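Long-range contacts in CRISPR-associated protein, Cse1 family (Acidimicrobium ferrooxidans, PDB 4H3T), which probably serves as the large Cse1 subunit of a type I-E Cascade complex, which in its relatives helps recognise invading DNA during CRISPR interference: residues Lys180-Thr191 with Leu242-Ala250; Ala399-Thr407 with Tyr467-Ala475. The protein carries 1 engineered substitution. All blocks are in the same frame, centred on the assembly; numbering follows the deposited sequence.

Contact 1. Residues Lys180-Thr191 with Leu242-Ala250; sequences KGNPKVKGGKDT and LGPTRVMRA
R246 grips D190 side-on, sending NE to OD2 at 2.7 Å and NH1 to OD1 at 3.0 Å. Both carboxylate oxygens lie near the guanidinium plane, yet the two flat groups are turned 50° from each other, so NE meets OD2 from above the carboxylate plane and no flat bidentate pair forms. The anti lone pair of OD2 is used by N182 ND2, 2.8 Å away and almost in its amide plane; the buried D190 is therefore held by three N-H groups. At its other end the N182 amide is equally engaged. N182 OD1 receives K184 N from above the carbonyl plane, closing an Asx turn within the type I turn from N182 to V185, and also takes a bond from a water that accepts in turn from R246 N. With CG anti to the backbone N (chi1 173°), N182 can present both ends of its amide in this way. K184, extended beyond CG, delivers NZ to R246 O at 2.9 Å, again from above the carbonyl plane. Alongside, P244 lays CB against K180 O at 3.2 Å, and T245 CG2 rests 3.5 Å from G181 O. Beyond the contact, R246 NH2 reaches E288 and the G286 carbonyl on strand 275-289; R246 thus links D190 of the loop to that strand. The three N-H donors and the nearby K184 ammonium would probably keep D190 ionised, while D190 and E288 would offset the positive charges of R246 and K184.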
# COMPACT_ATOMS: atom_id res chain seq x y z
N LYS A 180 -11.01 -31.23 -1.74
CA LYS A 180 -11.72 -32.38 -1.20
C LYS A 180 -11.98 -32.14 0.28
O LYS A 180 -11.10 -31.63 0.99
CB LYS A 180 -10.87 -33.63 -1.40
CG LYS A 180 -11.54 -34.93 -0.96
CD LYS A 180 -10.57 -36.11 -1.17
CE LYS A 180 -11.27 -37.45 -1.17
NZ LYS A 180 -10.36 -38.55 -1.58
N GLY A 181 -13.18 -32.44 0.73
CA GLY A 181 -13.58 -32.23 2.12
C GLY A 181 -14.20 -30.86 2.38
O GLY A 181 -14.59 -30.57 3.52
N ASN A 182 -14.29 -29.99 1.36
CA ASN A 182 -14.95 -28.71 1.53
C ASN A 182 -16.38 -28.91 1.00
O ASN A 182 -16.55 -29.00 -0.22
CB ASN A 182 -14.22 -27.62 0.82
CG ASN A 182 -14.95 -26.31 0.82
OD1 ASN A 182 -15.95 -26.12 1.51
ND2 ASN A 182 -14.51 -25.39 0.01
N PRO A 183 -17.40 -28.93 1.87
CA PRO A 183 -18.76 -29.19 1.38
C PRO A 183 -19.40 -28.00 0.65
O PRO A 183 -20.46 -28.17 0.10
CB PRO A 183 -19.52 -29.57 2.66
CG PRO A 183 -18.86 -28.77 3.70
CD PRO A 183 -17.39 -28.86 3.35
N LYS A 184 -18.72 -26.86 0.54
CA LYS A 184 -19.21 -25.72 -0.25
C LYS A 184 -18.90 -25.88 -1.74
O LYS A 184 -19.38 -25.07 -2.54
CB LYS A 184 -18.57 -24.42 0.22
CG LYS A 184 -19.07 -24.02 1.59
CD LYS A 184 -18.26 -22.86 2.14
CE LYS A 184 -18.75 -22.51 3.54
NZ LYS A 184 -18.01 -21.37 4.10
N VAL A 185 -18.05 -26.86 -2.09
CA VAL A 185 -17.67 -27.08 -3.49
C VAL A 185 -18.92 -27.46 -4.31
O VAL A 185 -19.67 -28.31 -3.88
CB VAL A 185 -16.52 -28.11 -3.58
CG1 VAL A 185 -16.33 -28.64 -5.03
CG2 VAL A 185 -15.23 -27.53 -3.02
N LYS A 186 -19.15 -26.74 -5.43
CA LYS A 186 -20.27 -26.94 -6.40
C LYS A 186 -19.70 -26.74 -7.79
O LYS A 186 -18.91 -25.83 -7.98
CB LYS A 186 -21.44 -25.94 -6.15
CG LYS A 186 -22.17 -26.15 -4.84
CD LYS A 186 -23.21 -25.05 -4.56
CE LYS A 186 -23.75 -25.11 -3.13
NZ LYS A 186 -22.78 -24.58 -2.12
N GLY A 187 -20.06 -27.58 -8.76
CA GLY A 187 -19.46 -27.50 -10.08
C GLY A 187 -17.93 -27.58 -10.04
O GLY A 187 -17.25 -26.93 -10.84
N GLY A 188 -17.42 -28.38 -9.09
CA GLY A 188 -16.00 -28.62 -8.86
C GLY A 188 -15.18 -27.48 -8.27
O GLY A 188 -13.97 -27.62 -8.10
N LYS A 189 -15.82 -26.35 -7.94
CA LYS A 189 -15.09 -25.18 -7.46
C LYS A 189 -15.74 -24.56 -6.20
O LYS A 189 -16.88 -24.87 -5.85
CB LYS A 189 -15.05 -24.14 -8.61
CG LYS A 189 -16.37 -23.55 -9.00
CD LYS A 189 -16.15 -22.55 -10.14
CE LYS A 189 -17.37 -21.90 -10.74
NZ LYS A 189 -17.00 -20.78 -11.67
N ASP A 190 -14.97 -23.73 -5.50
CA ASP A 190 -15.49 -22.87 -4.42
C ASP A 190 -14.76 -21.52 -4.57
O ASP A 190 -13.57 -21.45 -4.25
CB ASP A 190 -15.33 -23.50 -3.04
CG ASP A 190 -15.81 -22.62 -1.89
OD1 ASP A 190 -16.49 -21.60 -2.14
OD2 ASP A 190 -15.44 -22.90 -0.73
N THR A 191 -15.45 -20.51 -5.10
CA THR A 191 -14.89 -19.22 -5.47
C THR A 191 -14.70 -18.26 -4.31
O THR A 191 -15.67 -17.82 -3.70
CB THR A 191 -15.75 -18.57 -6.57
OG1 THR A 191 -15.81 -19.50 -7.66
CG2 THR A 191 -15.12 -17.27 -7.13
N LEU A 242 -5.39 -25.67 10.02
CA LEU A 242 -6.66 -25.67 9.31
C LEU A 242 -6.80 -26.85 8.31
O LEU A 242 -5.87 -27.60 8.04
CB LEU A 242 -6.81 -24.32 8.60
CG LEU A 242 -6.78 -23.12 9.57
CD1 LEU A 242 -6.91 -21.81 8.87
CD2 LEU A 242 -7.87 -23.21 10.63
N GLY A 243 -8.02 -27.07 7.89
CA GLY A 243 -8.38 -28.12 6.96
C GLY A 243 -8.94 -27.50 5.68
O GLY A 243 -8.86 -26.29 5.51
N PRO A 244 -9.61 -28.31 4.83
CA PRO A 244 -10.22 -27.78 3.60
C PRO A 244 -11.46 -26.90 3.78
O PRO A 244 -11.81 -26.18 2.86
CB PRO A 244 -10.58 -29.04 2.81
CG PRO A 244 -10.72 -30.11 3.84
CD PRO A 244 -9.79 -29.77 4.96
N THR A 245 -12.09 -26.90 4.96
CA THR A 245 -13.28 -26.11 5.23
C THR A 245 -12.85 -24.67 5.52
O THR A 245 -11.71 -24.43 5.95
CB THR A 245 -14.07 -26.72 6.36
OG1 THR A 245 -13.24 -26.70 7.51
CG2 THR A 245 -14.50 -28.15 6.05
N ARG A 246 -13.76 -23.72 5.29
CA ARG A 246 -13.48 -22.29 5.51
C ARG A 246 -14.71 -21.59 6.03
O ARG A 246 -15.83 -22.09 5.93
CB ARG A 246 -12.99 -21.65 4.20
CG ARG A 246 -14.10 -21.45 3.14
CD ARG A 246 -13.54 -21.38 1.75
NE ARG A 246 -14.52 -20.87 0.78
CZ ARG A 246 -14.78 -19.61 0.49
NH1 ARG A 246 -15.68 -19.31 -0.43
NH2 ARG A 246 -14.11 -18.62 1.09
N VAL A 247 -14.51 -20.42 6.59
CA VAL A 247 -15.58 -19.63 7.23
C VAL A 247 -15.37 -18.18 6.94
O VAL A 247 -14.27 -17.76 6.55
CB VAL A 247 -15.62 -19.84 8.81
CG1 VAL A 247 -15.92 -21.28 9.22
CG2 VAL A 247 -14.37 -19.35 9.48
N MSE A 248 -16.41 -17.40 7.24
CA MSE A 248 -16.31 -15.95 7.39
C MSE A 248 -16.24 -15.75 8.92
O MSE A 248 -17.09 -16.29 9.61
CB MSE A 248 -17.45 -15.13 6.80
CG MSE A 248 -17.26 -13.62 7.17
SE MSE A 248 -18.55 -12.45 6.48
CE MSE A 248 -17.86 -12.38 4.67
N ARG A 249 -15.25 -15.01 9.41
CA ARG A 249 -14.97 -14.84 10.84
C ARG A 249 -14.42 -13.46 11.10
O ARG A 249 -13.62 -12.94 10.31
CB ARG A 249 -13.90 -15.91 11.23
CG ARG A 249 -13.42 -15.90 12.63
CD ARG A 249 -12.68 -17.20 12.97
NE ARG A 249 -11.31 -17.29 12.45
CZ ARG A 249 -10.27 -16.61 12.96
NH1 ARG A 249 -10.45 -15.75 13.95
NH2 ARG A 249 -9.06 -16.77 12.45
N ALA A 250 -14.73 -12.92 12.27
CA ALA A 250 -14.16 -11.67 12.76
C ALA A 250 -12.77 -11.95 13.31
O ALA A 250 -12.63 -12.82 14.15
CB ALA A 250 -15.04 -11.07 13.85
O HOH W 1 -16.15 -24.93 3.92

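Contact 2. Residues Ala399-Thr407 with Tyr467-Ala475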
# COMPACT_ATOMS: atom_id res chain seq x y z
N ALA A 399 -0.45 20.69 7.56
CA ALA A 399 -1.29 19.87 6.69
C ALA A 399 -2.05 20.76 5.68
O ALA A 399 -2.11 20.45 4.48
CB ALA A 399 -2.27 19.07 7.53
N THR A 400 -2.53 21.90 6.14
CA THR A 400 -3.28 22.83 5.28
C THR A 400 -2.40 23.36 4.13
O THR A 400 -2.86 23.37 2.97
CB THR A 400 -3.87 23.98 6.12
OG1 THR A 400 -4.74 23.38 7.08
CG2 THR A 400 -4.67 25.01 5.27
N VAL A 401 -1.16 23.78 4.41
CA VAL A 401 -0.28 24.25 3.32
C VAL A 401 0.05 23.07 2.39
O VAL A 401 0.11 23.24 1.15
CB VAL A 401 1.00 25.00 3.82
CG1 VAL A 401 2.00 24.08 4.50
CG2 VAL A 401 1.67 25.74 2.67
N ALA A 402 0.29 21.86 2.95
CA ALA A 402 0.58 20.69 2.09
C ALA A 402 -0.60 20.38 1.13
O ALA A 402 -0.38 20.16 -0.05
CB ALA A 402 0.88 19.48 2.91
N ILE A 403 -1.83 20.32 1.66
CA ILE A 403 -3.03 20.07 0.84
C ILE A 403 -3.26 21.23 -0.15
O ILE A 403 -3.54 20.99 -1.32
CB ILE A 403 -4.27 19.86 1.76
CG1 ILE A 403 -4.11 18.53 2.58
CG2 ILE A 403 -5.56 19.84 0.96
CD1 ILE A 403 -4.18 17.23 1.77
N ASP A 404 -3.14 22.47 0.31
CA ASP A 404 -3.34 23.63 -0.55
C ASP A 404 -2.34 23.68 -1.70
O ASP A 404 -2.66 24.22 -2.76
CB ASP A 404 -3.27 24.93 0.22
CG ASP A 404 -4.42 25.18 1.15
OD1 ASP A 404 -5.39 24.40 1.10
OD2 ASP A 404 -4.33 26.12 1.96
N ALA A 405 -1.14 23.20 -1.47
CA ALA A 405 -0.08 23.15 -2.49
C ALA A 405 -0.44 22.16 -3.59
O ALA A 405 -0.16 22.41 -4.77
CB ALA A 405 1.26 22.78 -1.86
N VAL A 406 -1.08 21.06 -3.21
CA VAL A 406 -1.58 20.06 -4.16
C VAL A 406 -2.71 20.71 -5.01
O VAL A 406 -2.73 20.59 -6.21
CB VAL A 406 -2.07 18.76 -3.46
CG1 VAL A 406 -2.70 17.81 -4.48
CG2 VAL A 406 -0.92 18.07 -2.77
N THR A 407 -3.63 21.42 -4.35
CA THR A 407 -4.74 22.13 -5.03
C THR A 407 -4.21 23.17 -6.04
O THR A 407 -4.76 23.28 -7.13
CB THR A 407 -5.64 22.83 -4.02
OG1 THR A 407 -6.11 21.85 -3.09
CG2 THR A 407 -6.83 23.54 -4.70
N TYR A 467 7.55 18.79 -5.39
CA TYR A 467 6.54 18.65 -4.33
C TYR A 467 7.11 17.85 -3.13
O TYR A 467 6.92 18.21 -1.98
CB TYR A 467 5.25 17.96 -4.84
CG TYR A 467 4.21 17.97 -3.75
CD1 TYR A 467 3.46 19.13 -3.51
CD2 TYR A 467 4.15 16.94 -2.81
CE1 TYR A 467 2.61 19.21 -2.41
CE2 TYR A 467 3.32 17.03 -1.71
CZ TYR A 467 2.50 18.13 -1.55
OH TYR A 467 1.73 18.23 -0.42
N ARG A 468 7.79 16.78 -3.41
CA ARG A 468 8.35 15.93 -2.35
C ARG A 468 9.36 16.70 -1.46
O ARG A 468 9.37 16.52 -0.22
CB ARG A 468 8.99 14.69 -2.97
CG ARG A 468 7.95 13.71 -3.60
CD ARG A 468 8.68 12.64 -4.40
NE ARG A 468 7.72 11.73 -5.01
CZ ARG A 468 7.14 10.69 -4.42
NH1 ARG A 468 7.48 10.35 -3.18
NH2 ARG A 468 6.23 9.98 -5.07
N HIS A 469 10.20 17.52 -2.08
CA HIS A 469 11.17 18.42 -1.42
C HIS A 469 10.42 19.46 -0.59
O HIS A 469 10.82 19.75 0.52
CB HIS A 469 12.08 19.14 -2.44
CG HIS A 469 13.19 19.95 -1.82
ND1 HIS A 469 13.30 21.34 -2.04
CD2 HIS A 469 14.25 19.55 -1.07
CE1 HIS A 469 14.38 21.73 -1.37
NE2 HIS A 469 14.99 20.70 -0.77
N PHE A 470 9.37 20.05 -1.15
CA PHE A 470 8.55 21.02 -0.44
C PHE A 470 7.90 20.38 0.81
O PHE A 470 7.98 20.93 1.90
CB PHE A 470 7.46 21.59 -1.41
CG PHE A 470 6.17 22.07 -0.78
CD1 PHE A 470 6.06 23.36 -0.29
CD2 PHE A 470 5.09 21.20 -0.63
CE1 PHE A 470 4.89 23.76 0.38
CE2 PHE A 470 3.96 21.59 0.04
CZ PHE A 470 3.84 22.87 0.53
N LEU A 471 7.30 19.18 0.64
CA LEU A 471 6.63 18.50 1.73
C LEU A 471 7.62 18.14 2.86
O LEU A 471 7.35 18.43 4.04
CB LEU A 471 5.92 17.23 1.19
CG LEU A 471 5.24 16.34 2.26
CD1 LEU A 471 4.09 17.09 2.90
CD2 LEU A 471 4.64 15.10 1.69
N THR A 472 8.80 17.59 2.50
CA THR A 472 9.86 17.26 3.49
C THR A 472 10.28 18.52 4.26
O THR A 472 10.48 18.45 5.48
CB THR A 472 11.08 16.56 2.81
OG1 THR A 472 10.61 15.27 2.37
CG2 THR A 472 12.24 16.37 3.73
N GLY A 473 10.38 19.65 3.56
CA GLY A 473 10.82 20.92 4.19
C GLY A 473 9.87 21.48 5.23
O GLY A 473 10.29 22.22 6.12
N LEU A 474 8.60 21.01 5.26
CA LEU A 474 7.62 21.51 6.23
C LEU A 474 7.92 21.00 7.65
O LEU A 474 7.48 21.61 8.60
CB LEU A 474 6.19 21.14 5.86
CG LEU A 474 5.69 21.63 4.54
CD1 LEU A 474 4.22 21.23 4.35
CD2 LEU A 474 5.84 23.14 4.39
N ALA A 475 8.77 20.01 7.79
CA ALA A 475 9.17 19.48 9.09
C ALA A 475 9.86 20.51 10.00
O ALA A 475 9.79 20.39 11.23
CB ALA A 475 10.12 18.32 8.89
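The hydroxyl of Y467 donates to A402 O, 2.9 Å away, reaching it from above the carbonyl plane while the oxygen itself lies in the plane of the ring. This carbonyl already accepts a weak bond from V406 N in its own helix, and the phenol adds a second donor. V406 comes slantwise to the ring, its CG2 3.6 Å from Y467 CZ, and A405 CB sits at the ring's edge. A405 CB also serves F470, 3.5 Å from its CE2 and oblique to that ring, whose edge is turned to A402 CA and V401 O. Further along, V401 and L474 meet tip to tip, CG1 to CD1 at 3.6 Å; a chi1 of 70° sets CG1 between the backbone N and the carbonyl carbon and aims it at the leucine. A402 CB is shared by L471 CD1 and L474 CD1, each at 4.0 Å. These residues join helices 397-415 and 445-473 where 399-407 runs nearly antiparallel to 467-473 (166° between their directions, axes approaching to 10.5 Å), consistent with the C-terminal four-helix bundle of Cse1 proteins. Small alanines on the first helix face large side chains on the second, and the Y467 and F470 rings reach across to them. In the second shell, W327 stacks on the Y467 ring and W487 of helix 481-504 meets it edge-to-face; W487 also packs on F470 and donates its indole N-H to A405 O. L330 touches both A402 and Y467, while P483 lies against F470 and L474.

In the fold
Contact 1 is a surface contact and contact 2 a buried one; they lie on opposite sides of the chain's centre, their centres 49 Å apart and their nearest atoms about 32 Å apart. They share no element: 180-191 is an irregular loop packed against a mostly irregular segment that ends beside the strand 275-289, whereas 399-407 lies in one long helix and 467-475 at the end of another. The chemistry follows the setting. At the surface, charged and amide groups and a bridging water carry the contact, with little apolar packing; between the helices, methyls and aromatic rings dominate and a single tyrosine hydroxyl supplies the polar link.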